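Local coordinates for effector protein Lem4 (lpg1101) (PDB 6CGK) that dephosphorylates phosphotyrosine as a membrane-associated, translocated Legionella effector whose magnesium-dependent phosphatase domain belongs to the haloacid dehalogenase superfamily, at residues 75-79 against 105-110; 97-102 against 117-121. The protein carries 1 engineered substitution. All coordinates share one frame; numbering follows the deposited sequence.

Interaction 1: 75-79 against 105-110; sequences KNFLQ and LEFENI
Lys75 lays the methylene run of its side chain across Ile110, with CG 3.9 Å from Ile110 CD1, before its outer half passes Glu108. The torsion that sends CG away from the backbone N (chi1 170°) starts a chain that stays extended until a final bend at chi4 (-61°), which turns the ammonium toward the next turn of its own helix. There NZ donates to Gln79 OE1 at 3.1 Å, arriving from above the carbonyl plane. CE lies 3.1 Å from the backbone O of Glu108, but the nearby NZ is badly angled for a bond to that carbonyl. The Glu108 carboxylate stands apart from the ammonium, with 5.1 Å between Lys75 NZ and Glu108 OE1, and its OE2 is bonded to Tyr61.

Below these polar groups the contact is aliphatic. Ile110 is the hub: CG2 meets Leu78 CB at 4.0 Å, and CG1 meets Gln79 CG. Leu78 also reaches with CD1 to Leu105 CD2, the two side chains crossing at about a right angle. Ile110 owes its place to a Schellman motif ending helix 98-107. Asn109, with positive phi, is the C-prime residue, and Ile110 N returns to Leu105 O at 3.0 Å, folding the isoleucine back against helix 72-82. Within the haloacid dehalogenase core the contact thus joins helix 72-82 to the turn that ends helix 98-107. With charged groups close yet not paired across it, cohesion here comes from the branched carbons and lysine methylenes, while electrostatics probably adds a weaker, longer-range attraction.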
loop_
_atom_site.group_PDB
_atom_site.type_symbol
_atom_site.label_atom_id
_atom_site.label_comp_id
_atom_site.label_asym_id
_atom_site.label_seq_id
_atom_site.Cartn_x
_atom_site.Cartn_y
_atom_site.Cartn_z
ATOM N N LYS A 75 -2.672 -6.980 -7.715
ATOM C CA LYS A 75 -2.881 -8.187 -6.935
ATOM C C LYS A 75 -1.677 -9.101 -7.035
ATOM O O LYS A 75 -1.138 -9.557 -6.022
ATOM C CB LYS A 75 -4.129 -8.906 -7.439
ATOM C CG LYS A 75 -4.335 -10.285 -6.888
ATOM C CD LYS A 75 -5.531 -10.921 -7.609
ATOM C CE LYS A 75 -6.125 -12.121 -6.880
ATOM N NZ LYS A 75 -5.166 -13.235 -6.706
ATOM N N ASN A 76 -1.247 -9.391 -8.264
ATOM C CA ASN A 76 -0.095 -10.272 -8.451
ATOM C C ASN A 76 1.152 -9.688 -7.800
ATOM O O ASN A 76 1.933 -10.413 -7.172
ATOM C CB ASN A 76 0.146 -10.511 -9.933
ATOM C CG ASN A 76 -0.912 -11.376 -10.556
ATOM O OD1 ASN A 76 -1.630 -12.105 -9.867
ATOM N ND2 ASN A 76 -1.014 -11.310 -11.871
ATOM N N PHE A 77 1.347 -8.371 -7.924
ATOM C CA PHE A 77 2.488 -7.717 -7.285
ATOM C C PHE A 77 2.459 -7.916 -5.773
ATOM O O PHE A 77 3.460 -8.315 -5.168
ATOM C CB PHE A 77 2.501 -6.228 -7.648
ATOM C CG PHE A 77 3.604 -5.435 -6.990
ATOM C CD1 PHE A 77 4.866 -5.374 -7.562
ATOM C CD2 PHE A 77 3.376 -4.743 -5.819
ATOM C CE1 PHE A 77 5.889 -4.650 -6.969
ATOM C CE2 PHE A 77 4.389 -4.001 -5.213
ATOM C CZ PHE A 77 5.656 -3.956 -5.792
ATOM N N LEU A 78 1.310 -7.650 -5.142
ATOM C CA LEU A 78 1.231 -7.806 -3.691
ATOM C C LEU A 78 1.480 -9.246 -3.281
ATOM O O LEU A 78 2.168 -9.510 -2.286
ATOM C CB LEU A 78 -0.125 -7.342 -3.174
ATOM C CG LEU A 78 -0.373 -5.846 -3.318
ATOM C CD1 LEU A 78 -1.881 -5.478 -3.204
ATOM C CD2 LEU A 78 0.507 -5.125 -2.266
ATOM N N GLN A 79 0.923 -10.193 -4.035
ATOM C CA GLN A 79 1.135 -11.587 -3.701
ATOM C C GLN A 79 2.595 -11.976 -3.880
ATOM O O GLN A 79 3.140 -12.726 -3.064
ATOM C CB GLN A 79 0.221 -12.459 -4.552
ATOM C CG GLN A 79 -1.228 -12.327 -4.156
ATOM C CD GLN A 79 -2.133 -13.268 -4.903
ATOM O OE1 GLN A 79 -3.137 -13.720 -4.361
ATOM N NE2 GLN A 79 -1.810 -13.543 -6.163
ATOM N N LEU A 105 -8.447 -6.345 -0.014
ATOM C CA LEU A 105 -7.396 -7.370 0.020
ATOM C C LEU A 105 -7.991 -8.763 0.238
ATOM O O LEU A 105 -7.619 -9.734 -0.442
ATOM C CB LEU A 105 -6.396 -7.022 1.111
ATOM C CG LEU A 105 -5.630 -5.708 0.857
ATOM C CD1 LEU A 105 -4.845 -5.260 2.111
ATOM C CD2 LEU A 105 -4.698 -5.840 -0.355
ATOM N N GLU A 106 -8.895 -8.895 1.209
ATOM C CA GLU A 106 -9.512 -10.199 1.469
ATOM C C GLU A 106 -10.327 -10.712 0.285
ATOM O O GLU A 106 -10.304 -11.909 -0.021
ATOM C CB GLU A 106 -10.369 -10.125 2.730
ATOM C CG GLU A 106 -9.495 -10.020 3.977
ATOM C CD GLU A 106 -10.185 -9.402 5.164
ATOM O OE1 GLU A 106 -11.393 -9.039 5.055
ATOM O OE2 GLU A 106 -9.498 -9.263 6.202
ATOM N N PHE A 107 -11.101 -9.833 -0.362
ATOM C CA PHE A 107 -11.873 -10.224 -1.531
ATOM C C PHE A 107 -10.994 -10.806 -2.619
ATOM O O PHE A 107 -11.457 -11.619 -3.418
ATOM C CB PHE A 107 -12.620 -9.012 -2.126
ATOM C CG PHE A 107 -13.657 -8.376 -1.223
ATOM C CD1 PHE A 107 -14.283 -9.078 -0.203
ATOM C CD2 PHE A 107 -13.990 -7.043 -1.419
ATOM C CE1 PHE A 107 -15.265 -8.448 0.610
ATOM C CE2 PHE A 107 -14.987 -6.405 -0.633
ATOM C CZ PHE A 107 -15.594 -7.105 0.393
ATOM N N GLU A 108 -9.748 -10.334 -2.718
ATOM C CA GLU A 108 -8.815 -10.801 -3.728
ATOM C C GLU A 108 -7.893 -11.901 -3.209
ATOM O O GLU A 108 -6.959 -12.302 -3.918
ATOM C CB GLU A 108 -7.984 -9.617 -4.234
ATOM C CG GLU A 108 -8.841 -8.485 -4.782
ATOM C CD GLU A 108 -9.331 -8.762 -6.175
ATOM O OE1 GLU A 108 -8.794 -9.710 -6.774
ATOM O OE2 GLU A 108 -10.248 -8.057 -6.680
ATOM N N ASN A 109 -8.127 -12.392 -1.993
ATOM C CA ASN A 109 -7.345 -13.497 -1.424
ATOM C C ASN A 109 -5.867 -13.119 -1.321
ATOM O O ASN A 109 -4.972 -13.945 -1.568
ATOM C CB ASN A 109 -7.550 -14.794 -2.217
ATOM C CG ASN A 109 -7.207 -16.040 -1.408
ATOM O OD1 ASN A 109 -7.234 -16.033 -0.173
ATOM N ND2 ASN A 109 -6.915 -17.115 -2.102
ATOM N N ILE A 110 -5.627 -11.868 -0.950
ATOM C CA ILE A 110 -4.285 -11.359 -0.661
ATOM C C ILE A 110 -4.081 -11.343 0.841
ATOM O O ILE A 110 -4.852 -10.726 1.579
ATOM C CB ILE A 110 -4.089 -9.953 -1.235
ATOM C CG1 ILE A 110 -4.236 -9.983 -2.753
ATOM C CG2 ILE A 110 -2.690 -9.406 -0.827
ATOM C CD1 ILE A 110 -4.518 -8.609 -3.336
#

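Interaction 2: 97-102 against 117-121; sequences HENYIK and IYPRG
The first turn of helix 98-107 runs beside residues 117-121, which lead out of strand 116-118, with the CA atoms of Glu98 and Pro119 5.3 Å apart and those of His97 and Arg120 almost as near. His97 holds the N-cap position. A water also links the backbones there, beside the direct backbone hydrogen bond of Arg120 with Asn96: it accepts from Glu98 N at 2.9 Å and donates to Arg120 O. A second water sits in the plane of the His97 ring, bonded to ND1 at 2.8 Å, and donates to Gly121 O.

His97 and Arg120 lie side by side and point the same way. The guanidinium plane is turned 66° from the ring, and the arginine methylene does the touching, CD to His97 CE1 at 3.3 Å. Pro119 packs its CB against the backbone N of Glu98 and its CG against Glu98 CB at 3.7 Å.

This is the return of a beta-alpha-beta unit, strand 89-93 to helix 98-107 to strand 116-118, in the Rossmann-like core of the haloacid dehalogenase fold. Deeper in, Ile101 and Ile117 slide past each other in opposite directions, Ile101 CG2 meeting Ile117 CD1 at 3.8 Å. Ile117 CD1 also touches Lys102 CG, whose extended chain carries NZ to Glu98 OE2 in a salt bridge with a weak hydrogen bond of 3.1 Å. Chi1 of -172° sets Glu98 CG opposite its own N, bringing the carboxylate there. The side chain of Ile101 lies about 6 Å from the bound phosphate and from that of Asp25, a magnesium ligand.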
loop_
_atom_site.group_PDB
_atom_site.type_symbol
_atom_site.label_atom_id
_atom_site.label_comp_id
_atom_site.label_asym_id
_atom_site.label_seq_id
_atom_site.Cartn_x
_atom_site.Cartn_y
_atom_site.Cartn_z
ATOM N N HIS A 97 -10.490 4.092 4.545
ATOM C CA HIS A 97 -10.738 3.381 5.794
ATOM C C HIS A 97 -9.969 2.078 5.842
ATOM O O HIS A 97 -9.904 1.351 4.848
ATOM C CB HIS A 97 -12.225 3.028 5.913
ATOM C CG HIS A 97 -13.135 4.209 5.864
ATOM N ND1 HIS A 97 -13.331 5.043 6.943
ATOM C CD2 HIS A 97 -13.911 4.689 4.865
ATOM C CE1 HIS A 97 -14.194 5.989 6.611
ATOM N NE2 HIS A 97 -14.560 5.800 5.352
ATOM N N GLU A 98 -9.433 1.766 7.029
ATOM C CA GLU A 98 -8.713 0.518 7.234
ATOM C C GLU A 98 -9.550 -0.690 6.845
ATOM O O GLU A 98 -9.033 -1.671 6.278
ATOM C CB GLU A 98 -8.319 0.405 8.701
ATOM C CG GLU A 98 -7.414 -0.767 8.935
ATOM C CD GLU A 98 -6.890 -0.805 10.349
ATOM O OE1 GLU A 98 -7.034 0.207 11.068
ATOM O OE2 GLU A 98 -6.334 -1.849 10.743
ATOM N N ASN A 99 -10.823 -0.684 7.228
ATOM C CA ASN A 99 -11.632 -1.878 6.956
ATOM C C ASN A 99 -11.999 -2.001 5.487
ATOM O O ASN A 99 -12.269 -3.117 4.999
ATOM C CB ASN A 99 -12.872 -1.874 7.841
ATOM C CG ASN A 99 -12.514 -2.193 9.270
ATOM O OD1 ASN A 99 -11.550 -2.935 9.510
ATOM N ND2 ASN A 99 -13.249 -1.614 10.230
ATOM N N TYR A 100 -12.041 -0.894 4.757
ATOM C CA TYR A 100 -12.271 -1.015 3.317
ATOM C C TYR A 100 -11.041 -1.619 2.651
ATOM O O TYR A 100 -11.151 -2.493 1.777
ATOM C CB TYR A 100 -12.588 0.355 2.728
ATOM C CG TYR A 100 -12.897 0.370 1.248
ATOM C CD1 TYR A 100 -14.131 -0.100 0.774
ATOM C CD2 TYR A 100 -11.964 0.866 0.328
ATOM C CE1 TYR A 100 -14.432 -0.063 -0.586
ATOM C CE2 TYR A 100 -12.251 0.917 -1.026
ATOM C CZ TYR A 100 -13.496 0.443 -1.480
ATOM O OH TYR A 100 -13.817 0.500 -2.822
ATOM N N ILE A 101 -9.860 -1.141 3.046
ATOM C CA ILE A 101 -8.618 -1.686 2.510
ATOM C C ILE A 101 -8.514 -3.167 2.820
ATOM O O ILE A 101 -8.248 -3.972 1.926
ATOM C CB ILE A 101 -7.416 -0.888 3.036
ATOM C CG1 ILE A 101 -7.528 0.542 2.515
ATOM C CG2 ILE A 101 -6.093 -1.641 2.656
ATOM C CD1 ILE A 101 -6.503 1.558 3.177
ATOM N N LYS A 102 -8.725 -3.560 4.086
ATOM C CA LYS A 102 -8.657 -4.987 4.425
ATOM C C LYS A 102 -9.680 -5.794 3.647
ATOM O O LYS A 102 -9.398 -6.918 3.213
ATOM C CB LYS A 102 -8.874 -5.210 5.928
ATOM C CG LYS A 102 -7.719 -4.681 6.797
ATOM C CD LYS A 102 -7.975 -4.969 8.269
ATOM C CE LYS A 102 -6.783 -4.617 9.143
ATOM N NZ LYS A 102 -7.158 -4.833 10.568
ATOM N N ILE A 117 -0.751 -1.055 7.434
ATOM C CA ILE A 117 -1.729 -0.151 6.842
ATOM C C ILE A 117 -1.808 1.096 7.713
ATOM O O ILE A 117 -2.143 1.009 8.903
ATOM C CB ILE A 117 -3.113 -0.808 6.708
ATOM C CG1 ILE A 117 -3.046 -2.021 5.779
ATOM C CG2 ILE A 117 -4.122 0.239 6.222
ATOM C CD1 ILE A 117 -4.343 -2.854 5.809
ATOM N N TYR A 118 -1.522 2.253 7.115
ATOM C CA TYR A 118 -1.701 3.546 7.786
ATOM C C TYR A 118 -2.884 4.235 7.139
ATOM O O TYR A 118 -2.754 4.795 6.035
ATOM C CB TYR A 118 -0.449 4.418 7.679
ATOM C CG TYR A 118 0.713 3.883 8.465
ATOM C CD1 TYR A 118 0.617 3.652 9.836
ATOM C CD2 TYR A 118 1.912 3.612 7.833
ATOM C CE1 TYR A 118 1.757 3.153 10.575
ATOM C CE2 TYR A 118 3.028 3.150 8.556
ATOM C CZ TYR A 118 2.931 2.919 9.912
ATOM O OH TYR A 118 4.058 2.437 10.598
ATOM N N PRO A 119 -4.056 4.197 7.769
ATOM C CA PRO A 119 -5.301 4.596 7.096
ATOM C C PRO A 119 -5.901 5.879 7.656
ATOM O O PRO A 119 -5.288 6.525 8.523
ATOM C CB PRO A 119 -6.212 3.404 7.383
ATOM C CG PRO A 119 -5.869 3.123 8.870
ATOM C CD PRO A 119 -4.335 3.438 9.000
ATOM N N ARG A 120 -7.095 6.269 7.202
ATOM C CA ARG A 120 -7.730 7.400 7.849
ATOM C C ARG A 120 -8.109 7.020 9.279
ATOM O O ARG A 120 -8.130 5.836 9.650
ATOM C CB ARG A 120 -8.959 7.872 7.058
ATOM C CG ARG A 120 -10.239 7.208 7.459
ATOM C CD ARG A 120 -11.501 7.902 6.816
ATOM N NE ARG A 120 -11.821 9.248 7.293
ATOM C CZ ARG A 120 -12.611 9.527 8.335
ATOM N NH1 ARG A 120 -12.853 10.787 8.669
ATOM N NH2 ARG A 120 -13.157 8.555 9.054
ATOM N N GLY A 121 -8.367 8.043 10.099
ATOM C CA GLY A 121 -8.806 7.829 11.461
ATOM C C GLY A 121 -10.277 7.474 11.544
ATOM O O GLY A 121 -11.013 7.467 10.555
HETATM O O HOH W 1 -12.202 4.708 9.486
HETATM O O HOH W 2 -9.636 3.592 9.309
#

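Opposite ends of helix 98-107 serve the two contacts, whose centres are 15 Å apart: interaction 1 uses its C-terminal cap against helix 72-82, interaction 2 its first turn against strand 116-118 and what follows it. Both are partly buried, pairing an aliphatic interior with a polar margin. In interaction 1 that margin is a direct lysine–glutamine bond within one helix; in interaction 2 it includes two waters bridging the segments and a salt bridge within the helix. Place in the fold separates them further: 97-102 against 117-121 closes a beta-alpha-beta unit near the bound phosphate, whereas 75-79 against 105-110 packs a helix against the capped turn that ends another, farther from the magnesium site.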